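Local coordinates for protein SAR-endolysin (Enterobacteria phage P1, PDB 1XJU) that degrades the host cell's peptidoglycan as a membrane-released lysozyme, acting with pinholin and spanin proteins to free phage progeny at the end of infection, at residues R62-H67 with N76-M81; T82-N87 with N91-Y96; N123-F128 with Q148-G153. All coordinates share one frame; numbering follows the deposited sequence.

Contact 1 (R62-H67 with N76-M81); sequences RCINQH and NAFSAM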
# COMPACT_ATOMS: atom_id res chain seq x y z
N ARG A 62 -8.01 -8.13 -1.69
CA ARG A 62 -8.08 -8.90 -2.93
C ARG A 62 -6.81 -8.74 -3.75
O ARG A 62 -6.33 -9.74 -4.33
CB ARG A 62 -9.29 -8.50 -3.76
CG ARG A 62 -9.42 -9.33 -4.98
CD ARG A 62 -10.79 -9.23 -5.65
NE ARG A 62 -10.88 -10.30 -6.67
CZ ARG A 62 -10.31 -10.28 -7.84
NH1 ARG A 62 -10.40 -11.34 -8.63
NH2 ARG A 62 -9.66 -9.20 -8.26
N CYS A 63 -6.25 -7.55 -3.80
CA CYS A 63 -4.97 -7.35 -4.44
C CYS A 63 -3.92 -8.30 -3.87
O CYS A 63 -3.18 -8.98 -4.61
CB CYS A 63 -4.54 -5.91 -4.19
SG CYS A 63 -2.80 -5.57 -4.67
N ILE A 64 -3.80 -8.32 -2.55
CA ILE A 64 -2.80 -9.18 -1.91
C ILE A 64 -3.08 -10.66 -2.17
O ILE A 64 -2.14 -11.43 -2.43
CB ILE A 64 -2.66 -8.78 -0.42
CG1 ILE A 64 -2.32 -7.29 -0.26
CG2 ILE A 64 -1.69 -9.65 0.31
CD1 ILE A 64 -1.14 -6.81 -1.11
N ASN A 65 -4.31 -11.06 -2.06
CA ASN A 65 -4.65 -12.44 -2.34
C ASN A 65 -4.37 -12.82 -3.78
O ASN A 65 -3.80 -13.92 -4.05
CB ASN A 65 -6.13 -12.71 -1.97
CG ASN A 65 -6.33 -12.81 -0.49
OD1 ASN A 65 -5.41 -13.17 0.26
ND2 ASN A 65 -7.52 -12.45 -0.03
N GLN A 66 -4.79 -11.99 -4.72
CA GLN A 66 -4.68 -12.36 -6.12
C GLN A 66 -3.31 -12.29 -6.68
O GLN A 66 -2.92 -13.14 -7.52
CB GLN A 66 -5.59 -11.49 -6.97
CG GLN A 66 -7.05 -11.75 -6.81
CD GLN A 66 -7.39 -13.18 -7.18
OE1 GLN A 66 -6.94 -13.68 -8.22
NE2 GLN A 66 -8.12 -13.85 -6.32
N HIS A 67 -2.51 -11.34 -6.20
CA HIS A 67 -1.27 -11.01 -6.84
C HIS A 67 -0.01 -11.15 -5.98
O HIS A 67 1.08 -10.96 -6.49
CB HIS A 67 -1.34 -9.63 -7.49
CG HIS A 67 -2.45 -9.53 -8.46
ND1 HIS A 67 -2.54 -10.34 -9.57
CD2 HIS A 67 -3.53 -8.72 -8.47
CE1 HIS A 67 -3.65 -10.04 -10.22
NE2 HIS A 67 -4.27 -9.08 -9.57
N ASN A 76 0.13 -11.13 10.06
CA ASN A 76 0.79 -9.85 10.17
C ASN A 76 1.31 -9.36 8.81
O ASN A 76 1.04 -8.20 8.45
CB ASN A 76 1.94 -9.93 11.17
CG ASN A 76 1.50 -10.04 12.60
OD1 ASN A 76 0.35 -9.69 12.93
ND2 ASN A 76 2.38 -10.55 13.47
N ALA A 77 1.96 -10.22 8.05
CA ALA A 77 2.40 -9.83 6.73
C ALA A 77 1.21 -9.48 5.85
O ALA A 77 1.23 -8.49 5.08
CB ALA A 77 3.25 -10.91 6.11
N PHE A 78 0.17 -10.29 5.88
CA PHE A 78 -1.00 -10.03 5.08
C PHE A 78 -1.57 -8.66 5.40
O PHE A 78 -1.99 -7.92 4.48
CB PHE A 78 -2.07 -11.09 5.34
CG PHE A 78 -3.34 -10.83 4.58
CD1 PHE A 78 -3.45 -11.19 3.26
CD2 PHE A 78 -4.37 -10.10 5.18
CE1 PHE A 78 -4.59 -10.86 2.56
CE2 PHE A 78 -5.46 -9.75 4.44
CZ PHE A 78 -5.57 -10.14 3.16
N SER A 79 -1.65 -8.36 6.65
CA SER A 79 -2.27 -7.11 7.12
C SER A 79 -1.41 -5.91 6.78
O SER A 79 -1.94 -4.88 6.33
CB SER A 79 -2.48 -7.21 8.62
OG SER A 79 -3.41 -8.24 8.94
N ALA A 80 -0.08 -6.04 6.90
CA ALA A 80 0.82 -4.98 6.47
C ALA A 80 0.72 -4.75 4.98
O ALA A 80 0.69 -3.59 4.52
CB ALA A 80 2.22 -5.32 6.88
N MET A 81 0.67 -5.82 4.21
CA MET A 81 0.60 -5.69 2.76
C MET A 81 -0.73 -5.09 2.32
O MET A 81 -0.80 -4.30 1.37
CB MET A 81 0.82 -7.07 2.10
CG MET A 81 2.27 -7.54 2.22
SD MET A 81 3.47 -6.50 1.33
CE MET A 81 3.01 -6.86 -0.39
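Ile64 and Met81 mark the nearest backbone approach of the 62-67 and 76-81 helical segments, 6.7 Å between their CA atoms; the local axes approach to 9.9 Å, with N-to-C directions 119° apart. The pair belongs to the helical part of the phage-lysozyme fold: 62-67 ends the long helix 46-67, probably the counterpart of the helix that links the two lobes in T4 lysozyme, and 76-81 lies in the first turns of helix 75-88 after a short connection. No hydrogen bond crosses the interface; the contacts between the segments are van der Waals ones.

Ile64 reaches both partners by splitting its branches. The ethyl branch turns to Met81, where Ile64 CD1 lies 3.8 Å from Met81 CB and the two side chains cross at about a right angle. The methyl branch, Ile64 CG2, goes to Phe78 instead and lies 3.8 Å from Phe78 CD1, approaching the ring obliquely. Phe78 can meet it because its CG is anti to the backbone N (chi1 177°), which carries the ring across to helix 46-67 although its CB does not itself aim there. Of the Met81 side chain it is CB that Ile64 meets; the chain beyond is bent at chi2 and chi3.

Beyond the two segments, Arg1 makes a cation-pi contact with Phe78, and Met73 packs on Ile64. Cys63, one residue before Ile64, is tied to Cys90 by a disulfide that links helix 46-67 to helix 90-94.

Asn65 adds the polar margin: its amide plane is 24° from that of the Phe78 ring, and Asn65 OD1 comes to 3.4 Å from Phe78 CE1. Deeper in, the terminal methyl CD1 of Ile64 reaches the backbone, 3.5 Å from the carbonyl O of Met81.

Contact 2 (T82-N87 with N91-Y96); sequences TSAAFN and NSLRTY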
# COMPACT_ATOMS: atom_id res chain seq x y z
N THR A 82 -1.81 -5.44 3.00
CA THR A 82 -3.11 -4.87 2.72
C THR A 82 -3.08 -3.37 2.97
O THR A 82 -3.59 -2.59 2.18
CB THR A 82 -4.21 -5.52 3.57
OG1 THR A 82 -4.40 -6.89 3.14
CG2 THR A 82 -5.56 -4.80 3.41
N SER A 83 -2.51 -2.95 4.08
CA SER A 83 -2.33 -1.52 4.38
C SER A 83 -1.60 -0.84 3.24
O SER A 83 -2.04 0.23 2.78
CB SER A 83 -1.57 -1.39 5.69
OG SER A 83 -1.19 -0.03 5.94
N ALA A 84 -0.49 -1.40 2.75
CA ALA A 84 0.26 -0.79 1.68
C ALA A 84 -0.58 -0.72 0.41
O ALA A 84 -0.56 0.32 -0.29
CB ALA A 84 1.54 -1.58 1.43
N ALA A 85 -1.31 -1.76 0.09
CA ALA A 85 -2.15 -1.78 -1.10
C ALA A 85 -3.28 -0.75 -0.97
O ALA A 85 -3.65 -0.12 -1.96
CB ALA A 85 -2.69 -3.16 -1.36
N PHE A 86 -3.84 -0.59 0.20
CA PHE A 86 -4.89 0.40 0.43
C PHE A 86 -4.35 1.79 0.14
O PHE A 86 -5.01 2.62 -0.50
CB PHE A 86 -5.39 0.30 1.86
CG PHE A 86 -6.43 1.31 2.23
CD1 PHE A 86 -6.09 2.51 2.77
CD2 PHE A 86 -7.78 1.02 2.03
CE1 PHE A 86 -7.04 3.46 3.12
CE2 PHE A 86 -8.76 1.95 2.42
CZ PHE A 86 -8.36 3.18 2.95
N ASN A 87 -3.15 2.07 0.63
CA ASN A 87 -2.58 3.41 0.57
C ASN A 87 -2.01 3.72 -0.80
O ASN A 87 -2.09 4.87 -1.24
CB ASN A 87 -1.49 3.47 1.66
CG ASN A 87 -1.03 4.82 2.07
OD1 ASN A 87 0.17 4.91 2.49
ND2 ASN A 87 -1.95 5.84 2.17
N ASN A 91 -1.62 -1.72 -8.50
CA ASN A 91 -0.71 -1.63 -9.63
C ASN A 91 0.65 -1.13 -9.19
O ASN A 91 1.67 -1.62 -9.67
CB ASN A 91 -1.26 -0.71 -10.73
CG ASN A 91 -2.43 -1.33 -11.50
OD1 ASN A 91 -2.60 -2.55 -11.57
ND2 ASN A 91 -3.25 -0.46 -12.09
N SER A 92 0.69 -0.14 -8.29
CA SER A 92 1.95 0.40 -7.81
C SER A 92 2.80 -0.61 -7.07
O SER A 92 4.02 -0.45 -7.05
CB SER A 92 1.72 1.62 -6.93
OG SER A 92 1.22 2.73 -7.69
N LEU A 93 2.19 -1.60 -6.44
CA LEU A 93 2.95 -2.63 -5.74
C LEU A 93 3.41 -3.74 -6.66
O LEU A 93 4.31 -4.51 -6.28
CB LEU A 93 2.15 -3.21 -4.60
CG LEU A 93 1.80 -2.28 -3.48
CD1 LEU A 93 1.03 -2.99 -2.38
CD2 LEU A 93 3.06 -1.59 -2.93
N ARG A 94 2.80 -3.85 -7.84
CA ARG A 94 3.10 -4.94 -8.80
C ARG A 94 4.24 -4.62 -9.76
O ARG A 94 5.05 -5.50 -10.09
CB ARG A 94 1.83 -5.32 -9.56
CG ARG A 94 0.77 -5.97 -8.71
CD ARG A 94 -0.51 -6.22 -9.44
NE ARG A 94 -0.30 -7.28 -10.44
CZ ARG A 94 -1.21 -7.68 -11.32
NH1 ARG A 94 -2.37 -7.07 -11.36
NH2 ARG A 94 -0.93 -8.65 -12.17
N THR A 95 4.26 -3.40 -10.28
CA THR A 95 5.28 -2.95 -11.20
C THR A 95 5.67 -1.55 -10.93
O THR A 95 4.98 -0.78 -10.26
CB THR A 95 4.81 -3.06 -12.69
OG1 THR A 95 3.74 -2.14 -12.92
CG2 THR A 95 4.36 -4.48 -13.09
N TYR A 96 6.80 -1.17 -11.53
CA TYR A 96 7.23 0.21 -11.54
C TYR A 96 7.90 0.49 -12.87
O TYR A 96 8.35 -0.42 -13.55
CB TYR A 96 8.19 0.54 -10.38
CG TYR A 96 9.61 0.03 -10.57
CD1 TYR A 96 9.94 -1.27 -10.23
CD2 TYR A 96 10.62 0.85 -11.05
CE1 TYR A 96 11.21 -1.76 -10.42
CE2 TYR A 96 11.93 0.36 -11.20
CZ TYR A 96 12.21 -0.94 -10.88
OH TYR A 96 13.49 -1.37 -11.07
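Ala84 is the first residue of 82-87 to meet 91-96, its CB pointing toward that segment and lying 4.1 Å from Leu93 CD1. Leu93 CD1 is also 3.9 Å from Ala84 C, so it rests against main chain as much as side chain. At Ala85 it comes closest: Leu93 CD1 is 3.6 Å from both the backbone N and CA of Ala85, with Ala85 CB at 3.9 Å. Two successive small side chains thus let one leucine methyl sit on the helix backbone. Leu93 presents that methyl on an extended chain, CD1 being anti to CA (chi2 -178°). Phe86 turns to the far side of the helix, where it meets Trp53 edge-to-face, and Asn87 donates through ND2 to the carbonyls of Tyr21 and Cys23, the latter an active-site residue, here locked in a disulfide with Cys16.

The last turn of helix 90-94 is closed on Asn91 O, which accepts from Arg94 N at 3.1 Å and from Thr95 N, the first residue of strand 95-98, at 3.2 Å. With all three touching residues buried, this is part of the apolar core of the helical domain of a phage-type lysozyme, where helix 90-94 packs back on helix 75-88.

Contact 3 (N123-F128 with Q148-G153); sequences NHLPDF and QLCLTG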
# COMPACT_ATOMS: atom_id res chain seq x y z
N ASN A 123 10.73 -6.48 3.83
CA ASN A 123 11.85 -5.56 3.79
C ASN A 123 11.86 -4.65 2.58
O ASN A 123 12.62 -3.68 2.57
CB ASN A 123 13.16 -6.32 3.93
CG ASN A 123 13.41 -6.74 5.36
OD1 ASN A 123 12.94 -6.12 6.29
ND2 ASN A 123 14.13 -7.84 5.53
N HIS A 124 11.03 -4.92 1.59
CA HIS A 124 10.85 -4.02 0.46
C HIS A 124 9.68 -3.07 0.58
O HIS A 124 9.45 -2.28 -0.36
CB HIS A 124 10.79 -4.81 -0.83
CG HIS A 124 12.15 -5.25 -1.28
ND1 HIS A 124 12.98 -4.44 -2.04
CD2 HIS A 124 12.87 -6.37 -1.00
CE1 HIS A 124 14.13 -5.07 -2.25
NE2 HIS A 124 14.09 -6.22 -1.61
N LEU A 125 8.93 -3.10 1.67
CA LEU A 125 7.85 -2.13 1.85
C LEU A 125 8.39 -0.70 1.70
O LEU A 125 7.72 0.13 1.07
CB LEU A 125 7.12 -2.38 3.18
CG LEU A 125 6.04 -3.47 3.03
CD1 LEU A 125 5.65 -3.99 4.36
CD2 LEU A 125 4.82 -2.91 2.32
N PRO A 126 9.54 -0.35 2.28
CA PRO A 126 10.04 1.02 2.12
C PRO A 126 10.50 1.36 0.72
O PRO A 126 11.01 2.52 0.51
CB PRO A 126 11.16 1.14 3.19
CG PRO A 126 10.78 0.04 4.16
CD PRO A 126 10.32 -1.10 3.31
N ASP A 127 10.28 0.54 -0.28
CA ASP A 127 10.53 0.90 -1.67
C ASP A 127 9.41 1.78 -2.22
O ASP A 127 9.52 2.25 -3.39
CB ASP A 127 10.60 -0.31 -2.62
CG ASP A 127 11.76 -1.22 -2.34
OD1 ASP A 127 12.69 -0.78 -1.58
OD2 ASP A 127 11.82 -2.27 -2.96
N PHE A 128 8.33 1.99 -1.47
CA PHE A 128 7.16 2.71 -2.00
C PHE A 128 6.87 3.95 -1.19
O PHE A 128 5.99 3.94 -0.33
CB PHE A 128 5.95 1.76 -2.06
CG PHE A 128 6.23 0.53 -2.87
CD1 PHE A 128 6.79 -0.60 -2.26
CD2 PHE A 128 6.12 0.55 -4.25
CE1 PHE A 128 7.21 -1.65 -3.06
CE2 PHE A 128 6.50 -0.49 -5.02
CZ PHE A 128 7.06 -1.59 -4.41
N GLN A 148 7.56 -3.30 10.19
CA GLN A 148 7.71 -3.89 11.51
C GLN A 148 6.56 -4.79 11.86
O GLN A 148 6.81 -5.86 12.47
CB GLN A 148 7.95 -2.82 12.52
CG GLN A 148 9.32 -2.09 12.29
CD GLN A 148 10.55 -3.04 11.97
OE1 GLN A 148 11.06 -3.04 10.83
NE2 GLN A 148 10.99 -3.83 12.96
N LEU A 149 5.34 -4.42 11.51
CA LEU A 149 4.24 -5.34 11.68
C LEU A 149 4.45 -6.63 10.87
O LEU A 149 4.34 -7.74 11.39
CB LEU A 149 2.92 -4.70 11.27
CG LEU A 149 1.73 -5.64 11.23
CD1 LEU A 149 1.47 -6.28 12.60
CD2 LEU A 149 0.47 -4.87 10.77
N CYS A 150 4.80 -6.45 9.60
CA CYS A 150 4.97 -7.53 8.66
C CYS A 150 5.95 -8.58 9.18
O CYS A 150 5.71 -9.78 9.05
CB CYS A 150 5.46 -6.86 7.37
SG CYS A 150 5.45 -7.82 5.84
N LEU A 151 7.04 -8.12 9.78
CA LEU A 151 8.12 -9.00 10.23
C LEU A 151 7.81 -9.66 11.55
O LEU A 151 8.56 -10.59 11.95
CB LEU A 151 9.40 -8.21 10.39
CG LEU A 151 10.03 -7.68 9.11
CD1 LEU A 151 11.12 -6.67 9.43
CD2 LEU A 151 10.55 -8.84 8.33
N THR A 152 6.78 -9.24 12.26
CA THR A 152 6.53 -9.77 13.61
C THR A 152 6.09 -11.22 13.52
O THR A 152 5.08 -11.57 12.89
CB THR A 152 5.46 -8.94 14.27
OG1 THR A 152 5.93 -7.58 14.44
CG2 THR A 152 5.09 -9.45 15.67
N GLY A 153 6.87 -12.08 14.17
CA GLY A 153 6.73 -13.54 14.08
C GLY A 153 7.59 -14.22 13.05
O GLY A 153 7.68 -15.46 13.01
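Two first torsions direct the groups that touch here: Leu125 holds CG beside its backbone N (chi1 -84°), while Cys150 swings SG away from its own N (chi1 -167°), and the two meet with Leu125 CD1 4.1 Å from Cys150 SG. Cys150 CB lies 4.2 Å from Leu125 CD1, so the leucine lies against the whole cysteine side chain. Closer to the surface, Asn123 and Leu151 cross at about a right angle. Asn123 OD1 approaches Leu151 CD1 to 3.7 Å, a polar atom against a methyl rather than a hydrogen bond, and none joins the two segments.

Both sides belong to the helical domain of the phage-lysozyme fold, joined covalently where Cys150 forms its disulfide with Cys122, the residue just before Asn123. The noncovalent contacts lie beside this link between helix 118-123 and helix 137-151.

Each segment also carries a bond of its own. His124 ND1 donates to Asp127 OD2 at 2.6 Å, with an N-H...O angle of 159°; the carboxylate oxygen is in the imidazole plane, on its edge, and the bond spans the 3-10 turn 125-127. The negative charge of Asp127 would be expected to favour a protonated histidine. On the other side, Thr152 OG1 donates to Gln148 O at 2.8 Å, reaching back to helix 137-151.

Overall arrangement
Helix 75-88 runs through the set: it supplies one segment to contact 1 and one to contact 2, and contact 3 borders it, with Cys150 against Ala77 and Ala80, and Leu125 against Ala84. Contacts 1 and 2 join where Ile64 CD1 meets Ala85, while Leu93 CD2 packs on the Phe128 ring of segment 123-128. Contact 2, its centre about 4 Å from the chain centre, is wholly buried and apolar; contact 1 is buried but gains an asparagine at its margin; contact 3, centred about 11 Å from that point, is partly exposed and mixes methyl, sulfur and amide. Cys150 of contact 3 is itself a disulfide partner, Cys63 merely precedes Ile64 of contact 1, and contact 2 holds no cysteine.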